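Heterokaryon incompatibility protein s (Podospora anserina, PDB 2WVQ) forms the prion of the [het-s] trait and, on meeting its incompatible het-S counterpart, triggers a lethal reaction that prevents viable heterokaryons in this fungus. Local coordinates at residues 31-36 / 114-119. The protein carries 2 engineered substitutions. Residues are numbered along the deposited sequence; the frame is centred on the assembly and turned at random.
Sequences YVQLGR and LVVFED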
loop_
_atom_site.group_PDB
_atom_site.type_symbol
_atom_site.label_atom_id
_atom_site.label_comp_id
_atom_site.label_asym_id
_atom_site.label_seq_id
_atom_site.Cartn_x
_atom_site.Cartn_y
_atom_site.Cartn_z
ATOM N N TYR A 31 -5.927 12.018 -12.513
ATOM C CA TYR A 31 -7.174 12.167 -11.751
ATOM C C TYR A 31 -6.937 12.696 -10.320
ATOM O O TYR A 31 -7.914 12.897 -9.570
ATOM C CB TYR A 31 -7.954 10.846 -11.766
ATOM C CG TYR A 31 -8.179 10.337 -13.172
ATOM C CD1 TYR A 31 -7.368 9.326 -13.713
ATOM C CD2 TYR A 31 -9.178 10.898 -13.990
ATOM C CE1 TYR A 31 -7.562 8.869 -15.030
ATOM C CE2 TYR A 31 -9.371 10.445 -15.316
ATOM C CZ TYR A 31 -8.563 9.427 -15.821
ATOM O OH TYR A 31 -8.766 8.967 -17.113
ATOM N N VAL A 32 -5.670 12.916 -9.936
ATOM C CA VAL A 32 -5.378 13.269 -8.533
ATOM C C VAL A 32 -5.218 14.752 -8.152
ATOM O O VAL A 32 -4.413 15.506 -8.703
ATOM C CB VAL A 32 -4.450 12.248 -7.732
ATOM C CG1 VAL A 32 -3.631 11.307 -8.616
ATOM C CG2 VAL A 32 -3.648 12.914 -6.579
ATOM N N GLN A 33 -6.074 15.135 -7.204
ATOM C CA GLN A 33 -6.118 16.461 -6.620
ATOM C C GLN A 33 -5.444 16.440 -5.238
ATOM O O GLN A 33 -5.302 15.382 -4.613
ATOM C CB GLN A 33 -7.572 16.882 -6.437
ATOM C CG GLN A 33 -8.397 17.078 -7.694
ATOM C CD GLN A 33 -9.887 17.055 -7.386
ATOM O OE1 GLN A 33 -10.712 17.361 -8.228
ATOM N NE2 GLN A 33 -10.229 16.695 -6.155
ATOM N N LEU A 34 -4.988 17.606 -4.768
ATOM C CA LEU A 34 -4.464 17.690 -3.408
ATOM C C LEU A 34 -5.390 18.578 -2.574
ATOM O O LEU A 34 -5.781 19.659 -3.004
ATOM C CB LEU A 34 -3.017 18.206 -3.362
ATOM C CG LEU A 34 -1.950 17.365 -4.083
ATOM C CD1 LEU A 34 -0.582 17.907 -3.735
ATOM C CD2 LEU A 34 -2.049 15.886 -3.708
ATOM N N GLY A 35 -5.688 18.108 -1.372
ATOM C CA GLY A 35 -6.678 18.762 -0.535
ATOM C C GLY A 35 -6.114 19.908 0.282
ATOM O O GLY A 35 -4.898 20.140 0.365
ATOM N N ARG A 36 -7.030 20.606 0.933
ATOM C CA ARG A 36 -6.730 21.823 1.657
ATOM C C ARG A 36 -5.557 21.670 2.630
ATOM O O ARG A 36 -4.787 22.617 2.836
ATOM C CB ARG A 36 -8.029 22.279 2.363
ATOM C CG ARG A 36 -7.867 22.797 3.776
ATOM C CD ARG A 36 -9.071 22.385 4.598
ATOM N NE ARG A 36 -9.988 23.502 4.759
ATOM C CZ ARG A 36 -10.005 24.286 5.837
ATOM N NH1 ARG A 36 -9.149 24.059 6.814
ATOM N NH2 ARG A 36 -10.859 25.290 5.933
ATOM N N LEU A 114 -13.332 19.810 1.994
ATOM C CA LEU A 114 -13.388 19.173 0.679
ATOM C C LEU A 114 -12.837 20.011 -0.494
ATOM O O LEU A 114 -12.728 19.513 -1.621
ATOM C CB LEU A 114 -14.813 18.671 0.399
ATOM C CG LEU A 114 -15.304 17.555 1.335
ATOM C CD1 LEU A 114 -16.678 17.066 0.932
ATOM C CD2 LEU A 114 -14.328 16.402 1.379
ATOM N N VAL A 115 -12.444 21.249 -0.204
ATOM C CA VAL A 115 -11.880 22.183 -1.184
ATOM C C VAL A 115 -10.476 21.733 -1.588
ATOM O O VAL A 115 -9.656 21.390 -0.725
ATOM C CB VAL A 115 -11.806 23.620 -0.570
ATOM C CG1 VAL A 115 -11.006 24.588 -1.447
ATOM C CG2 VAL A 115 -13.206 24.171 -0.333
ATOM N N VAL A 116 -10.193 21.741 -2.891
ATOM C CA VAL A 116 -8.884 21.299 -3.381
ATOM C C VAL A 116 -8.070 22.433 -4.023
ATOM O O VAL A 116 -8.633 23.366 -4.589
ATOM C CB VAL A 116 -8.980 20.065 -4.361
ATOM C CG1 VAL A 116 -9.667 18.879 -3.696
ATOM C CG2 VAL A 116 -9.704 20.418 -5.637
ATOM N N PHE A 117 -6.749 22.328 -3.929
ATOM C CA PHE A 117 -5.844 23.208 -4.651
ATOM C C PHE A 117 -5.967 23.074 -6.186
ATOM O O PHE A 117 -6.359 22.022 -6.700
ATOM C CB PHE A 117 -4.407 22.956 -4.209
ATOM C CG PHE A 117 -4.074 23.537 -2.856
ATOM C CD1 PHE A 117 -3.963 22.707 -1.740
ATOM C CD2 PHE A 117 -3.881 24.920 -2.697
ATOM C CE1 PHE A 117 -3.656 23.230 -0.482
ATOM C CE2 PHE A 117 -3.581 25.467 -1.437
ATOM C CZ PHE A 117 -3.466 24.621 -0.326
ATOM N N GLU A 118 -5.644 24.154 -6.895
ATOM C CA GLU A 118 -5.568 24.137 -8.362
ATOM C C GLU A 118 -4.286 24.837 -8.729
ATOM O O GLU A 118 -3.772 25.597 -7.923
ATOM C CB GLU A 118 -6.798 24.792 -9.014
ATOM C CG GLU A 118 -7.420 25.921 -8.198
ATOM C CD GLU A 118 -8.955 25.965 -8.284
ATOM O OE1 GLU A 118 -9.508 26.049 -9.411
ATOM O OE2 GLU A 118 -9.601 25.931 -7.206
ATOM N N ASP A 119 -3.742 24.573 -9.921
ATOM C CA ASP A 119 -2.388 25.083 -10.233
ATOM C C ASP A 119 -2.226 26.616 -10.263
ATOM O O ASP A 119 -1.112 27.123 -10.194
ATOM C CB ASP A 119 -1.699 24.328 -11.402
ATOM C CG ASP A 119 -2.191 24.751 -12.786
ATOM O OD1 ASP A 119 -1.739 24.103 -13.764
ATOM O OD2 ASP A 119 -2.985 25.710 -12.918
HETATM O O HOH W 1 -4.912 19.575 -6.749
#
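The ring of Phe117 turns an edge to segment 31-36: the carbonyl oxygens of Leu34 and Gly35 lie there near its plane, with Gly35 O 3.4 Å from Phe117 CE1, while Arg36 O comes in obliquely. Elsewhere the ring stacks with Tyr42. Phe117 CG stands anti to its own carbonyl carbon, and this together with the turn of the ring brings CD1 and CE1 to the carbonyls. The other flat group, the Gln33 carboxamide, is packed by Val116, whose CG1 approaches Gln33 NE2 to 3.3 Å and whose CG2 lies 3.8 Å from Gln33 CD. The Gln33 chain, extended beyond CG, crosses the valine obliquely. Between these side chains Phe117 N donates to Leu34 O at 3.0 Å, almost along the C=O axis (C=O...N 178°), though its N-H points somewhat off the line (151°). A water accepts from Leu34 N and donates to Phe117 O, both at 2.8 Å. The touching parts run 113° apart, crossing at a single Gly35-Val116 bridge. Strand 32-34 pairs in parallel with strand 152-154. Bond and water thus join the loop between helices 79-108 and 124-140 to this small two-stranded sheet of the mainly helical HeLo (prion-inhibition and propagation) domain.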